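Local atomic coordinates of NAD(P)H-FMN oxidoreductase (PDB entry 5LVA), a protein that binds flavin mononucleotide and probably uses it to carry electrons from NAD(P)H, acting as a flavin reductase. Residues A7-M12 with P65-S70; R59-F64 with E100-V105. One frame throughout, in Å; residues are numbered along the deposited sequence.

Interaction 2 is the hydrogen-bonded interior of the fold, two neighbouring parallel strands near the centre of the chain. Interaction 1 lies about 13 Å away, centre to centre, where the loops after strands 3-7 and 59-65 come together around the flavin. Both use the chain that runs through 59-70: its strand part pairs with 100-105, and its loop part meets 7-12. The chemistry changes with the place. Main-chain hydrogen bonds and apolar packing dominate interaction 2, with a salt bridge at its start; interaction 1 is thin between its own segments, largely buried but exposed at Pro10, and gains most of its bonds from the cofactor. Phe8 N, probably hydrogen-bonded to Gln63 O, ties the two together.

Interaction 1 of 2, residues A7-M12 with P65-S70; sequences AFHPNM and PLYWYS. With FMN (flavin mononucleotide), chain C.
Pro10 and Tyr67 reach toward each other tip to tip, joining two loops at the C-terminal end of the parallel sheet, where proteins of the flavodoxin-like fold hold their flavin. Pro10 CG lies at the edge of the phenol ring, 4.1 Å from Tyr67 CE2. Tyr67 crosses His9 at about a right angle and places its OH 4.0 Å above one face of the imidazole, displaced toward the rim. CG of His9 stands anti to the backbone N (chi1 -169°), beside the carbonyl carbon, and from there the ring reaches the cofactor with NE2, which donates to phosphate oxygen O1P, though the modelled length is too short to be trusted. The other ring nitrogen, His9 ND1, accepts from Asn11 N at 3.0 Å, almost in the ring plane, which helps hold the ring's rotation. Pro65 suits its place between loop and ligand: a compact ring without an N-H, its CD lies 3.3 Å from Phe8 O while its CB packs on the ribityl carbon C4'.

A flat, broad residue suits position 67, since its ring lies against the dimethylbenzene end of the isoalloxazine. Tyr67 CD1 is 3.4 Å from FMN C8, and the methyl C7M stands over one face of the phenol. The next residues form a type I' beta turn from Tyr67 to Ser70, closed by bonds in both directions between the end residues. Trp68 and Tyr69 take the left-handed conformation this turn requires, and their N-H groups face the flavin: Trp68 N donates to FMN N5 at 2.9 Å, and Tyr69 N more weakly to O4. Ahead of the turn, Leu66 O accepts from the ribityl hydroxyl O2' at 2.8 Å. Flavin O4 also sits 3.3 Å above the Tyr69 ring, over its centre.

Interaction 2 of 2, residues R59-F64 with E100-V105; sequences RIVFQF and EFMVAV
Arg59 and Glu100 open this pairing with a salt bridge. The arginine, its chain bent at chi3 (-70°), grips one carboxylate oxygen side-on: Glu100 OE1 receives Arg59 NE at 2.9 Å and NH2 at 3.1 Å. Glu100 OE1 lies in the guanidinium plane, while both nitrogens come to it from above one and the same face of the carboxylate. An alanine at Arg59 would probably leave Glu100 without its charge partner here and Lys172 O without the NH2 that also bonds it.

Five main-chain hydrogen bonds follow in regular parallel pattern. Ile60 N, Phe62 N and Phe64 N donate to Glu100 O, Met102 O and Ala104 O, while Ile60 O and Phe62 O accept from Met102 N and Ala104 N.

Apolar contacts lie on both faces of the pair. Val61 CG2 lies 3.6 Å from Met102 CG, the two side chains running side by side; small Ala104 suits the same face, under helix 156-171. On the other, Phe62 CE1 sits 3.5 Å above the Phe101 ring, toward its rim, and Phe64 CZ reaches Val103 CG1 at 3.7 Å.

The pair belongs to the beta-alpha-beta unit 59-65, 73-82, 100-106, flanked in the sheet by strands 3-7 and 141-148. Trp78 of helix 73-82 meets Phe62 edge-to-face and Phe131 of helix 129-138 meets Phe64, while Gln63 bonds to Asn18 of helix 17-23 and Tyr166 of helix 156-171.

Interaction 1 of 2, residues A7-M12 with P65-S70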
loop_
_atom_site.group_PDB
_atom_site.type_symbol
_atom_site.label_atom_id
_atom_site.label_comp_id
_atom_site.label_asym_id
_atom_site.label_seq_id
_atom_site.Cartn_x
_atom_site.Cartn_y
_atom_site.Cartn_z
ATOM N N ALA A 7 0.604 6.363 -0.961
ATOM C CA ALA A 7 -0.734 6.179 -1.516
ATOM C C ALA A 7 -0.714 6.306 -3.022
ATOM O O ALA A 7 -0.169 7.257 -3.558
ATOM C CB ALA A 7 -1.701 7.159 -0.915
ATOM N N PHE A 8 -1.302 5.326 -3.702
ATOM C CA PHE A 8 -1.336 5.318 -5.154
ATOM C C PHE A 8 -2.766 5.298 -5.682
ATOM O O PHE A 8 -3.358 4.241 -5.878
ATOM C CB PHE A 8 -0.570 4.121 -5.719
ATOM C CG PHE A 8 0.915 4.147 -5.458
ATOM C CD1 PHE A 8 1.433 3.685 -4.261
ATOM C CD2 PHE A 8 1.792 4.579 -6.435
ATOM C CE1 PHE A 8 2.790 3.677 -4.027
ATOM C CE2 PHE A 8 3.155 4.575 -6.203
ATOM C CZ PHE A 8 3.655 4.128 -4.995
ATOM N N HIS A 9 -3.304 6.479 -5.916
ATOM C CA HIS A 9 -4.622 6.638 -6.465
ATOM C C HIS A 9 -4.568 7.749 -7.506
ATOM O O HIS A 9 -4.061 8.823 -7.238
ATOM C CB HIS A 9 -5.619 6.960 -5.367
ATOM C CG HIS A 9 -7.041 6.879 -5.810
ATOM N ND1 HIS A 9 -7.532 7.608 -6.872
ATOM C CD2 HIS A 9 -8.079 6.158 -5.339
ATOM C CE1 HIS A 9 -8.810 7.336 -7.034
ATOM N NE2 HIS A 9 -9.169 6.457 -6.117
ATOM N N PRO A 10 -5.061 7.474 -8.714
ATOM C CA PRO A 10 -4.932 8.425 -9.818
ATOM C C PRO A 10 -5.553 9.785 -9.535
ATOM O O PRO A 10 -5.086 10.791 -10.060
ATOM C CB PRO A 10 -5.665 7.726 -10.951
ATOM C CG PRO A 10 -5.468 6.251 -10.639
ATOM C CD PRO A 10 -5.583 6.169 -9.160
ATOM N N ASN A 11 -6.586 9.816 -8.705
ATOM C CA ASN A 11 -7.255 11.065 -8.372
ATOM C C ASN A 11 -7.768 11.033 -6.951
ATOM O O ASN A 11 -8.911 10.674 -6.697
ATOM C CB ASN A 11 -8.405 11.330 -9.330
ATOM C CG ASN A 11 -8.903 12.762 -9.270
ATOM O OD1 ASN A 11 -8.783 13.447 -8.253
ATOM N ND2 ASN A 11 -9.488 13.216 -10.363
ATOM N N MET A 12 -6.916 11.429 -6.026
ATOM C CA MET A 12 -7.242 11.412 -4.612
ATOM C C MET A 12 -8.352 12.399 -4.195
ATOM O O MET A 12 -8.837 12.352 -3.068
ATOM C CB MET A 12 -5.974 11.707 -3.830
ATOM C CG MET A 12 -5.900 11.082 -2.491
ATOM S SD MET A 12 -5.969 9.303 -2.565
ATOM C CE MET A 12 -5.579 8.962 -0.863
ATOM N N PRO A 65 -6.150 1.386 -4.518
ATOM C CA PRO A 65 -7.338 0.590 -4.804
ATOM C C PRO A 65 -6.960 -0.628 -5.627
ATOM O O PRO A 65 -6.020 -0.557 -6.413
ATOM C CB PRO A 65 -8.215 1.544 -5.610
ATOM C CG PRO A 65 -7.247 2.411 -6.305
ATOM C CD PRO A 65 -6.128 2.626 -5.316
ATOM N N LEU A 66 -7.682 -1.725 -5.441
ATOM C CA LEU A 66 -7.500 -2.904 -6.256
ATOM C C LEU A 66 -8.038 -2.663 -7.647
ATOM O O LEU A 66 -9.244 -2.540 -7.841
ATOM C CB LEU A 66 -8.203 -4.109 -5.636
ATOM C CG LEU A 66 -7.776 -5.486 -6.124
ATOM C CD1 LEU A 66 -6.364 -5.751 -5.662
ATOM C CD2 LEU A 66 -8.720 -6.535 -5.609
ATOM N N TYR A 67 -7.123 -2.604 -8.605
ATOM C CA TYR A 67 -7.452 -2.462 -10.007
ATOM C C TYR A 67 -7.028 -3.713 -10.737
ATOM O O TYR A 67 -5.846 -4.028 -10.746
ATOM C CB TYR A 67 -6.739 -1.262 -10.627
ATOM C CG TYR A 67 -7.275 0.095 -10.267
ATOM C CD1 TYR A 67 -8.455 0.250 -9.545
ATOM C CD2 TYR A 67 -6.609 1.229 -10.671
ATOM C CE1 TYR A 67 -8.937 1.499 -9.234
ATOM C CE2 TYR A 67 -7.081 2.472 -10.366
ATOM C CZ TYR A 67 -8.242 2.617 -9.653
ATOM O OH TYR A 67 -8.680 3.906 -9.368
ATOM N N TRP A 68 -7.978 -4.396 -11.367
ATOM C CA TRP A 68 -7.748 -5.695 -12.023
ATOM C C TRP A 68 -6.826 -6.598 -11.198
ATOM O O TRP A 68 -5.840 -7.146 -11.687
ATOM C CB TRP A 68 -7.225 -5.489 -13.448
ATOM C CG TRP A 68 -8.301 -4.892 -14.300
ATOM C CD1 TRP A 68 -8.369 -3.611 -14.758
ATOM C CD2 TRP A 68 -9.510 -5.533 -14.723
ATOM N NE1 TRP A 68 -9.532 -3.421 -15.466
ATOM C CE2 TRP A 68 -10.255 -4.581 -15.453
ATOM C CE3 TRP A 68 -10.034 -6.820 -14.563
ATOM C CZ2 TRP A 68 -11.485 -4.881 -16.030
ATOM C CZ3 TRP A 68 -11.255 -7.115 -15.127
ATOM C CH2 TRP A 68 -11.970 -6.156 -15.854
ATOM N N TYR A 69 -7.182 -6.708 -9.920
ATOM C CA TYR A 69 -6.555 -7.599 -8.957
ATOM C C TYR A 69 -5.098 -7.237 -8.739
ATOM O O TYR A 69 -4.335 -7.985 -8.146
ATOM C CB TYR A 69 -6.735 -9.049 -9.408
ATOM C CG TYR A 69 -8.174 -9.325 -9.770
ATOM C CD1 TYR A 69 -9.124 -9.555 -8.789
ATOM C CD2 TYR A 69 -8.595 -9.294 -11.101
ATOM C CE1 TYR A 69 -10.450 -9.763 -9.125
ATOM C CE2 TYR A 69 -9.907 -9.510 -11.442
ATOM C CZ TYR A 69 -10.830 -9.740 -10.454
ATOM O OH TYR A 69 -12.134 -9.957 -10.795
ATOM N N SER A 70 -4.730 -6.055 -9.199
ATOM C CA SER A 70 -3.404 -5.520 -8.957
ATOM C C SER A 70 -3.523 -4.063 -8.486
ATOM O O SER A 70 -4.563 -3.660 -7.983
ATOM C CB SER A 70 -2.548 -5.646 -10.221
ATOM O OG SER A 70 -1.239 -5.151 -10.020
HETATM N N1 FMN C . -12.601 -4.124 -7.423
HETATM C C2 FMN C . -12.336 -5.450 -7.139
HETATM O O2 FMN C . -12.840 -5.986 -6.158
HETATM N N3 FMN C . -11.500 -6.187 -7.940
HETATM C C4 FMN C . -10.924 -5.622 -9.042
HETATM O O4 FMN C . -10.180 -6.316 -9.725
HETATM C C4A FMN C . -11.189 -4.282 -9.344
HETATM N N5 FMN C . -10.621 -3.689 -10.442
HETATM C C5A FMN C . -10.874 -2.372 -10.744
HETATM C C6 FMN C . -10.280 -1.804 -11.860
HETATM C C7 FMN C . -10.496 -0.483 -12.189
HETATM C C7M FMN C . -9.833 0.098 -13.407
HETATM C C8 FMN C . -11.339 0.280 -11.379
HETATM C C8M FMN C . -11.606 1.722 -11.691
HETATM C C9 FMN C . -11.936 -0.294 -10.263
HETATM C C9A FMN C . -11.701 -1.617 -9.931
HETATM N N10 FMN C . -12.292 -2.205 -8.820
HETATM C C10 FMN C . -12.029 -3.534 -8.529
HETATM C "C1'" FMN C . -13.162 -1.394 -7.900
HETATM C "C2'" FMN C . -12.144 -0.697 -6.963
HETATM O "O2'" FMN C . -11.355 -1.647 -6.253
HETATM C "C3'" FMN C . -12.709 0.387 -6.029
HETATM O "O3'" FMN C . -13.172 1.403 -6.884
HETATM C "C4'" FMN C . -11.620 0.924 -5.080
HETATM O "O4'" FMN C . -11.087 -0.150 -4.370
HETATM C "C5'" FMN C . -11.979 1.931 -3.994
HETATM O "O5'" FMN C . -12.149 3.202 -4.562
HETATM P P FMN C . -11.628 4.624 -4.015
HETATM O O1P FMN C . -11.126 5.265 -5.256
HETATM O O2P FMN C . -12.784 5.343 -3.408
HETATM O O3P FMN C . -10.503 4.624 -3.042
#

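Interaction 2 of 2, residues R59-F64 with E100-V105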
loop_
_atom_site.group_PDB
_atom_site.type_symbol
_atom_site.label_atom_id
_atom_site.label_comp_id
_atom_site.label_asym_id
_atom_site.label_seq_id
_atom_site.Cartn_x
_atom_site.Cartn_y
_atom_site.Cartn_z
ATOM N N ARG A 59 8.653 1.322 8.614
ATOM C CA ARG A 59 7.617 0.541 7.974
ATOM C C ARG A 59 7.127 1.257 6.727
ATOM O O ARG A 59 6.900 2.450 6.754
ATOM C CB ARG A 59 6.455 0.303 8.932
ATOM C CG ARG A 59 5.327 -0.507 8.324
ATOM C CD ARG A 59 4.127 -0.571 9.231
ATOM N NE ARG A 59 4.390 -1.381 10.407
ATOM C CZ ARG A 59 3.465 -1.750 11.283
ATOM N NH1 ARG A 59 2.206 -1.375 11.119
ATOM N NH2 ARG A 59 3.803 -2.496 12.329
ATOM N N ILE A 60 6.960 0.523 5.634
ATOM C CA ILE A 60 6.456 1.098 4.396
ATOM C C ILE A 60 5.110 0.495 4.011
ATOM O O ILE A 60 4.969 -0.719 3.901
ATOM C CB ILE A 60 7.441 0.897 3.263
ATOM C CG1 ILE A 60 8.827 1.306 3.738
ATOM C CG2 ILE A 60 7.019 1.709 2.055
ATOM C CD1 ILE A 60 9.863 1.169 2.715
ATOM N N VAL A 61 4.123 1.363 3.821
ATOM C CA VAL A 61 2.758 0.951 3.532
ATOM C C VAL A 61 2.356 1.366 2.137
ATOM O O VAL A 61 2.346 2.542 1.823
ATOM C CB VAL A 61 1.772 1.555 4.535
ATOM C CG1 VAL A 61 0.359 1.208 4.164
ATOM C CG2 VAL A 61 2.090 1.079 5.939
ATOM N N PHE A 62 2.027 0.400 1.296
ATOM C CA PHE A 62 1.545 0.698 -0.042
ATOM C C PHE A 62 0.025 0.710 -0.036
ATOM O O PHE A 62 -0.606 -0.321 0.173
ATOM C CB PHE A 62 2.083 -0.316 -1.049
ATOM C CG PHE A 62 3.583 -0.354 -1.128
ATOM C CD1 PHE A 62 4.320 -1.139 -0.255
ATOM C CD2 PHE A 62 4.257 0.403 -2.065
ATOM C CE1 PHE A 62 5.704 -1.169 -0.324
ATOM C CE2 PHE A 62 5.636 0.386 -2.137
ATOM C CZ PHE A 62 6.361 -0.409 -1.270
ATOM N N GLN A 63 -0.557 1.892 -0.231
ATOM C CA GLN A 63 -2.001 2.055 -0.200
ATOM C C GLN A 63 -2.530 2.325 -1.592
ATOM O O GLN A 63 -2.082 3.246 -2.254
ATOM C CB GLN A 63 -2.398 3.184 0.741
ATOM C CG GLN A 63 -3.893 3.344 0.907
ATOM C CD GLN A 63 -4.287 4.524 1.778
ATOM O OE1 GLN A 63 -3.546 4.953 2.652
ATOM N NE2 GLN A 63 -5.476 5.041 1.544
ATOM N N PHE A 64 -3.486 1.522 -2.039
ATOM C CA PHE A 64 -4.026 1.684 -3.376
ATOM C C PHE A 64 -5.366 1.008 -3.505
ATOM O O PHE A 64 -5.716 0.189 -2.679
ATOM C CB PHE A 64 -3.049 1.134 -4.425
ATOM C CG PHE A 64 -2.618 -0.302 -4.199
ATOM C CD1 PHE A 64 -1.503 -0.593 -3.433
ATOM C CD2 PHE A 64 -3.308 -1.352 -4.790
ATOM C CE1 PHE A 64 -1.106 -1.882 -3.250
ATOM C CE2 PHE A 64 -2.912 -2.641 -4.606
ATOM C CZ PHE A 64 -1.813 -2.914 -3.834
ATOM N N GLU A 100 9.596 -3.172 7.799
ATOM C CA GLU A 100 8.299 -3.797 7.594
ATOM C C GLU A 100 7.659 -3.332 6.294
ATOM O O GLU A 100 7.889 -2.214 5.840
ATOM C CB GLU A 100 7.374 -3.514 8.778
ATOM C CG GLU A 100 7.755 -4.262 10.038
ATOM C CD GLU A 100 6.989 -3.804 11.274
ATOM O OE1 GLU A 100 6.763 -2.585 11.436
ATOM O OE2 GLU A 100 6.633 -4.667 12.102
ATOM N N PHE A 101 6.848 -4.209 5.715
ATOM C CA PHE A 101 6.262 -4.028 4.401
ATOM C C PHE A 101 4.804 -4.420 4.522
ATOM O O PHE A 101 4.507 -5.543 4.866
ATOM C CB PHE A 101 7.010 -4.903 3.390
ATOM C CG PHE A 101 6.516 -4.824 1.959
ATOM C CD1 PHE A 101 5.223 -5.186 1.612
ATOM C CD2 PHE A 101 7.404 -4.506 0.936
ATOM C CE1 PHE A 101 4.812 -5.145 0.298
ATOM C CE2 PHE A 101 6.997 -4.480 -0.388
ATOM C CZ PHE A 101 5.705 -4.790 -0.702
ATOM N N MET A 102 3.882 -3.510 4.257
ATOM C CA MET A 102 2.496 -3.927 4.257
ATOM C C MET A 102 1.685 -3.260 3.146
ATOM O O MET A 102 2.071 -2.241 2.588
ATOM C CB MET A 102 1.869 -3.690 5.632
ATOM C CG MET A 102 1.196 -2.375 5.874
ATOM S SD MET A 102 -0.010 -2.511 7.226
ATOM C CE MET A 102 -1.231 -3.446 6.357
ATOM N N VAL A 103 0.580 -3.900 2.801
ATOM C CA VAL A 103 -0.298 -3.435 1.749
ATOM C C VAL A 103 -1.620 -3.034 2.361
ATOM O O VAL A 103 -2.143 -3.740 3.194
ATOM C CB VAL A 103 -0.521 -4.536 0.665
ATOM C CG1 VAL A 103 -1.641 -4.143 -0.302
ATOM C CG2 VAL A 103 0.757 -4.796 -0.080
ATOM N N ALA A 104 -2.154 -1.894 1.952
ATOM C CA ALA A 104 -3.506 -1.506 2.344
ATOM C C ALA A 104 -4.318 -1.315 1.083
ATOM O O ALA A 104 -4.070 -0.403 0.324
ATOM C CB ALA A 104 -3.496 -0.239 3.189
ATOM N N VAL A 105 -5.288 -2.180 0.853
ATOM C CA VAL A 105 -5.935 -2.215 -0.439
ATOM C C VAL A 105 -7.445 -2.246 -0.275
ATOM O O VAL A 105 -7.983 -2.872 0.629
ATOM C CB VAL A 105 -5.439 -3.434 -1.271
ATOM C CG1 VAL A 105 -5.724 -4.745 -0.551
ATOM C CG2 VAL A 105 -6.049 -3.447 -2.649
#